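Local coordinates for protein aminotransferase (Bacillus subtilis, PDB 6L1O) that transfers amino groups with a pyridoxal phosphate cofactor and takes part in making the dipeptide antibiotic bacilysin, at residues B[77-82]-B[250-255]; B[235-240]-B[281-286]. All coordinates share one frame; numbering follows the deposited sequence.

Contact 1 of 2, residues B[77-82]-B[250-255]; sequences EAIAAF and FAVGNE
Ile79 lays its whole branched side chain against the Phe250 ring, and the two side chains run past each other in opposite directions. Phe250 carries CG between its backbone N and carbonyl carbon (chi1 58°), which sends the ring from the strand toward helix 73-87. Methyl CG2 of Ile79 makes a CH-pi contact over one ring face, 3.9 Å from the ring centroid and 25° off the normal; the nearest ring atom to Ile79 CG2 is Phe250 CE1, at 3.5 Å. Nearer the root of the ring, Ile79 CD1 lies 3.6 Å from Phe250 CG. Val252 adds a lighter touch, its CG1 meeting Ile79 CG2 at 3.8 Å. This patch is buried and wholly apolar, and no hydrogen bond crosses it. Away from it the segments part: Glu77 and Ala81 are solvent-exposed on the helix, while past Gly253 the chain turns off to Asn254, whose OD1 caps helix 255-266 by accepting from Ile257 N, and Asn254 packs on Ile3 of the second subunit. A helix packed on strand 249-253, which runs antiparallel to both its neighbours, is characteristic of the large domain, built on a mixed seven-stranded sheet, of fold-type I aminotransferases.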
loop_
_atom_site.group_PDB
_atom_site.type_symbol
_atom_site.label_atom_id
_atom_site.label_comp_id
_atom_site.label_asym_id
_atom_site.label_seq_id
_atom_site.Cartn_x
_atom_site.Cartn_y
_atom_site.Cartn_z
ATOM N N GLU B 77 0.388 4.502 20.282
ATOM C CA GLU B 77 -0.003 4.488 21.679
ATOM C C GLU B 77 -1.332 3.735 21.889
ATOM O O GLU B 77 -1.466 2.969 22.829
ATOM C CB GLU B 77 -0.079 5.917 22.242
ATOM C CG GLU B 77 1.273 6.599 22.351
ATOM C CD GLU B 77 1.284 8.123 22.096
ATOM O OE1 GLU B 77 0.256 8.824 22.308
ATOM O OE2 GLU B 77 2.342 8.666 21.671
ATOM N N ALA B 78 -2.302 3.925 21.005
ATOM C CA ALA B 78 -3.594 3.187 21.103
ATOM C C ALA B 78 -3.366 1.692 20.929
ATOM O O ALA B 78 -3.943 0.878 21.633
ATOM C CB ALA B 78 -4.600 3.698 20.090
ATOM N N ILE B 79 -2.458 1.337 20.024
ATOM C CA ILE B 79 -2.100 -0.044 19.808
ATOM C C ILE B 79 -1.463 -0.631 21.059
ATOM O O ILE B 79 -1.866 -1.717 21.532
ATOM C CB ILE B 79 -1.183 -0.182 18.580
ATOM C CG1 ILE B 79 -2.018 0.106 17.314
ATOM C CG2 ILE B 79 -0.530 -1.559 18.511
ATOM C CD1 ILE B 79 -1.212 0.283 16.047
ATOM N N ALA B 80 -0.537 0.100 21.667
ATOM C CA ALA B 80 0.100 -0.439 22.895
ATOM C C ALA B 80 -0.947 -0.620 24.012
ATOM O O ALA B 80 -0.938 -1.640 24.703
ATOM C CB ALA B 80 1.277 0.421 23.338
ATOM N N ALA B 81 -1.829 0.364 24.180
ATOM C CA ALA B 81 -2.865 0.331 25.214
ATOM C C ALA B 81 -3.825 -0.848 24.937
ATOM O O ALA B 81 -4.208 -1.562 25.833
ATOM C CB ALA B 81 -3.624 1.632 25.258
ATOM N N PHE B 82 -4.093 -1.099 23.674
ATOM C CA PHE B 82 -4.971 -2.186 23.280
ATOM C C PHE B 82 -4.369 -3.558 23.616
ATOM O O PHE B 82 -5.054 -4.437 24.184
ATOM C CB PHE B 82 -5.263 -2.084 21.783
ATOM C CG PHE B 82 -6.193 -3.131 21.269
ATOM C CD1 PHE B 82 -7.575 -2.970 21.392
ATOM C CD2 PHE B 82 -5.706 -4.264 20.621
ATOM C CE1 PHE B 82 -8.442 -3.917 20.891
ATOM C CE2 PHE B 82 -6.603 -5.234 20.093
ATOM C CZ PHE B 82 -7.952 -5.048 20.229
ATOM N N PHE B 250 -1.669 -3.739 11.663
ATOM C CA PHE B 250 -0.398 -3.389 12.233
ATOM C C PHE B 250 0.379 -4.619 12.604
ATOM O O PHE B 250 -0.189 -5.710 12.678
ATOM C CB PHE B 250 -0.559 -2.412 13.414
ATOM C CG PHE B 250 -1.417 -2.936 14.530
ATOM C CD1 PHE B 250 -0.880 -3.778 15.521
ATOM C CD2 PHE B 250 -2.753 -2.622 14.595
ATOM C CE1 PHE B 250 -1.675 -4.270 16.557
ATOM C CE2 PHE B 250 -3.548 -3.118 15.616
ATOM C CZ PHE B 250 -3.015 -3.917 16.603
ATOM N N ALA B 251 1.707 -4.460 12.733
ATOM C CA ALA B 251 2.543 -5.494 13.324
ATOM C C ALA B 251 3.059 -5.042 14.655
ATOM O O ALA B 251 3.429 -3.845 14.818
ATOM C CB ALA B 251 3.690 -5.884 12.444
ATOM N N VAL B 252 3.072 -5.963 15.608
ATOM C CA VAL B 252 3.701 -5.710 16.895
ATOM C C VAL B 252 4.698 -6.831 17.148
ATOM O O VAL B 252 4.413 -8.002 16.847
ATOM C CB VAL B 252 2.718 -5.630 18.056
ATOM C CG1 VAL B 252 2.139 -4.262 18.177
ATOM C CG2 VAL B 252 1.598 -6.670 17.920
ATOM N N GLY B 253 5.861 -6.471 17.668
ATOM C CA GLY B 253 6.855 -7.464 18.074
ATOM C C GLY B 253 8.290 -6.942 18.042
ATOM O O GLY B 253 8.541 -5.791 18.367
ATOM N N ASN B 254 9.186 -7.820 17.640
ATOM C CA ASN B 254 10.612 -7.612 17.719
ATOM C C ASN B 254 11.023 -6.305 17.064
ATOM O O ASN B 254 10.739 -6.082 15.877
ATOM C CB ASN B 254 11.301 -8.750 17.009
ATOM C CG ASN B 254 12.796 -8.622 17.056
ATOM O OD1 ASN B 254 13.373 -8.001 16.171
ATOM N ND2 ASN B 254 13.436 -9.192 18.110
ATOM N N GLU B 255 11.729 -5.466 17.815
ATOM C CA GLU B 255 12.088 -4.131 17.363
ATOM C C GLU B 255 13.001 -4.101 16.141
ATOM O O GLU B 255 12.972 -3.142 15.404
ATOM C CB GLU B 255 12.673 -3.296 18.517
#

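Contact 2 of 2, residues B[235-240]-B[281-286]; sequences YSFSKT and SAALSG. With PLP (pyridoxal-5'-phosphate), chain E.
Phe237 and Leu284 both hold CG beside the backbone N (chi1 -75° and -63°), and the two side chains meet at about a right angle. The closest approach is Phe237 CE1 to Leu284 CD2 at 3.7 Å, with Leu284 CG nearly as close. Ala283 abuts the ring edge, its CB lying 4.1 Å from Phe237 CE1. Behind this buried apolar seam strand 231-236 gives way to a short, weakly bonded helical turn at about 237-240, part of the phosphate-binding site, as in other fold-type I aminotransferases. Ser236 is the N-cap: with OG anti to the backbone N, it accepts from Ser238 N at 3.0 Å in a nearly straight bond (164°). The same Ser236 OG donates to PLP O2P over 2.5 Å. Ser238 OG donates to PLP O3P at 2.7 Å, and Arg247, Gly103 and Lys104 also bind the cofactor. Lys239 probably corresponds to the family's Schiff-base lysine; its NZ lies 2.2 Å from PLP C4A, too close for separate atoms yet longer than a covalent C-N bond, leaving the link doubtful. In helix 274-285, Ser281 O accepts from Ser285 N and Ser285 OG, which arrive from opposite faces of its carbonyl plane.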
loop_
_atom_site.group_PDB
_atom_site.type_symbol
_atom_site.label_atom_id
_atom_site.label_comp_id
_atom_site.label_asym_id
_atom_site.label_seq_id
_atom_site.Cartn_x
_atom_site.Cartn_y
_atom_site.Cartn_z
ATOM N N TYR B 235 -1.858 -7.992 13.208
ATOM C CA TYR B 235 -3.207 -7.721 13.682
ATOM C C TYR B 235 -3.946 -6.892 12.621
ATOM O O TYR B 235 -3.441 -5.847 12.216
ATOM C CB TYR B 235 -3.200 -6.966 15.020
ATOM C CG TYR B 235 -4.576 -6.968 15.699
ATOM C CD1 TYR B 235 -4.935 -7.977 16.606
ATOM C CD2 TYR B 235 -5.576 -6.114 15.279
ATOM C CE1 TYR B 235 -6.205 -8.026 17.181
ATOM C CE2 TYR B 235 -6.852 -6.175 15.824
ATOM C CZ TYR B 235 -7.161 -7.145 16.791
ATOM O OH TYR B 235 -8.456 -7.191 17.301
ATOM N N SER B 236 -5.109 -7.355 12.182
ATOM C CA SER B 236 -5.956 -6.621 11.208
ATOM C C SER B 236 -7.212 -5.976 11.829
ATOM O O SER B 236 -7.841 -6.527 12.727
ATOM C CB SER B 236 -6.371 -7.571 10.088
ATOM O OG SER B 236 -7.199 -6.891 9.139
ATOM N N PHE B 237 -7.623 -4.835 11.284
ATOM C CA PHE B 237 -8.874 -4.234 11.679
ATOM C C PHE B 237 -10.061 -4.919 10.983
ATOM O O PHE B 237 -11.175 -4.735 11.396
ATOM C CB PHE B 237 -8.850 -2.718 11.391
ATOM C CG PHE B 237 -8.020 -1.930 12.382
ATOM C CD1 PHE B 237 -8.573 -1.308 13.470
ATOM C CD2 PHE B 237 -6.647 -1.859 12.200
ATOM C CE1 PHE B 237 -7.766 -0.641 14.413
ATOM C CE2 PHE B 237 -5.841 -1.173 13.091
ATOM C CZ PHE B 237 -6.389 -0.599 14.225
ATOM N N SER B 238 -9.789 -5.732 9.958
ATOM C CA SER B 238 -10.803 -6.168 9.015
ATOM C C SER B 238 -11.887 -6.993 9.642
ATOM O O SER B 238 -13.060 -6.657 9.535
ATOM C CB SER B 238 -10.180 -6.926 7.817
ATOM O OG SER B 238 -9.300 -6.068 7.100
ATOM N N LYS B 239 -11.485 -8.014 10.406
ATOM C CA LYS B 239 -12.463 -8.925 10.992
ATOM C C LYS B 239 -12.959 -8.438 12.339
ATOM O O LYS B 239 -14.104 -8.557 12.648
ATOM C CB LYS B 239 -11.865 -10.331 11.117
ATOM C CG LYS B 239 -11.308 -10.908 9.808
ATOM C CD LYS B 239 -12.203 -10.597 8.610
ATOM C CE LYS B 239 -11.709 -11.170 7.335
ATOM N NZ LYS B 239 -10.261 -11.430 7.341
ATOM N N THR B 240 -12.067 -7.917 13.171
ATOM C CA THR B 240 -12.432 -7.531 14.508
ATOM C C THR B 240 -13.494 -6.453 14.524
ATOM O O THR B 240 -14.419 -6.495 15.314
ATOM C CB THR B 240 -11.199 -7.033 15.302
ATOM O OG1 THR B 240 -10.265 -8.118 15.425
ATOM C CG2 THR B 240 -11.615 -6.590 16.694
ATOM N N SER B 281 -7.819 4.374 15.975
ATOM C CA SER B 281 -7.584 4.606 17.358
ATOM C C SER B 281 -8.913 4.561 18.159
ATOM O O SER B 281 -8.925 4.074 19.274
ATOM C CB SER B 281 -6.869 5.956 17.546
ATOM O OG SER B 281 -6.875 6.234 18.892
ATOM N N ALA B 282 -10.001 5.019 17.550
ATOM C CA ALA B 282 -11.315 4.991 18.190
ATOM C C ALA B 282 -11.797 3.534 18.225
ATOM O O ALA B 282 -12.433 3.145 19.153
ATOM C CB ALA B 282 -12.312 5.873 17.473
ATOM N N ALA B 283 -11.410 2.723 17.225
ATOM C CA ALA B 283 -11.719 1.290 17.261
ATOM C C ALA B 283 -11.075 0.586 18.427
ATOM O O ALA B 283 -11.725 -0.110 19.202
ATOM C CB ALA B 283 -11.390 0.615 15.938
ATOM N N LEU B 284 -9.795 0.848 18.619
ATOM C CA LEU B 284 -9.034 0.182 19.616
ATOM C C LEU B 284 -9.430 0.642 21.019
ATOM O O LEU B 284 -9.399 -0.133 21.972
ATOM C CB LEU B 284 -7.541 0.461 19.426
ATOM C CG LEU B 284 -6.914 -0.039 18.125
ATOM C CD1 LEU B 284 -5.444 0.387 18.041
ATOM C CD2 LEU B 284 -7.125 -1.545 17.991
ATOM N N SER B 285 -9.710 1.925 21.169
ATOM C CA SER B 285 -10.004 2.472 22.473
ATOM C C SER B 285 -11.487 2.310 22.809
ATOM O O SER B 285 -11.925 2.586 23.933
ATOM C CB SER B 285 -9.614 3.949 22.561
ATOM O OG SER B 285 -10.389 4.744 21.663
ATOM N N GLY B 286 -12.270 1.849 21.863
ATOM C CA GLY B 286 -13.693 1.695 22.092
ATOM C C GLY B 286 -14.121 0.555 23.005
ATOM O O GLY B 286 -13.337 -0.238 23.473
HETATM N N1 PLP E . -5.032 -13.416 7.537
HETATM C C2 PLP E . -6.024 -14.305 7.352
HETATM C C2A PLP E . -5.796 -15.779 7.518
HETATM C C3 PLP E . -7.315 -13.866 6.874
HETATM O O3 PLP E . -8.338 -14.691 6.621
HETATM C C4 PLP E . -7.482 -12.463 6.742
HETATM C C4A PLP E . -8.682 -12.086 5.910
HETATM C C5 PLP E . -6.364 -11.559 6.975
HETATM C C6 PLP E . -5.165 -12.102 7.410
HETATM C C5A PLP E . -6.503 -10.066 6.921
HETATM O O4P PLP E . -6.794 -9.527 5.707
HETATM P P PLP E . -6.721 -7.905 5.507
HETATM O O1P PLP E . -5.819 -7.718 4.340
HETATM O O2P PLP E . -6.288 -7.211 6.781
HETATM O O3P PLP E . -8.141 -7.519 5.199
#

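Overall arrangement
Contacts 1 and 2 have centres 12 Å apart and lie on the same side of the chain's centre. Their segments alternate along the chain: 77-82, 235-240, 250-255, 281-286. Strands 231-236 and 249-253 are neighbours in the mixed seven-stranded sheet, and the backbone of Phe250 probably bonds there through N to Tyr235 O (2.8 Å). The two helices also touch: Ile79 and Phe82 of helix 73-87 pack on Leu284 of helix 274-285. One apolar layer thus joins two helices to two adjacent strands. It backs the turn after strand 231-236, whose other residues reach the cofactor phosphate, while the Phe250 side chain stays about 10 Å from PLP.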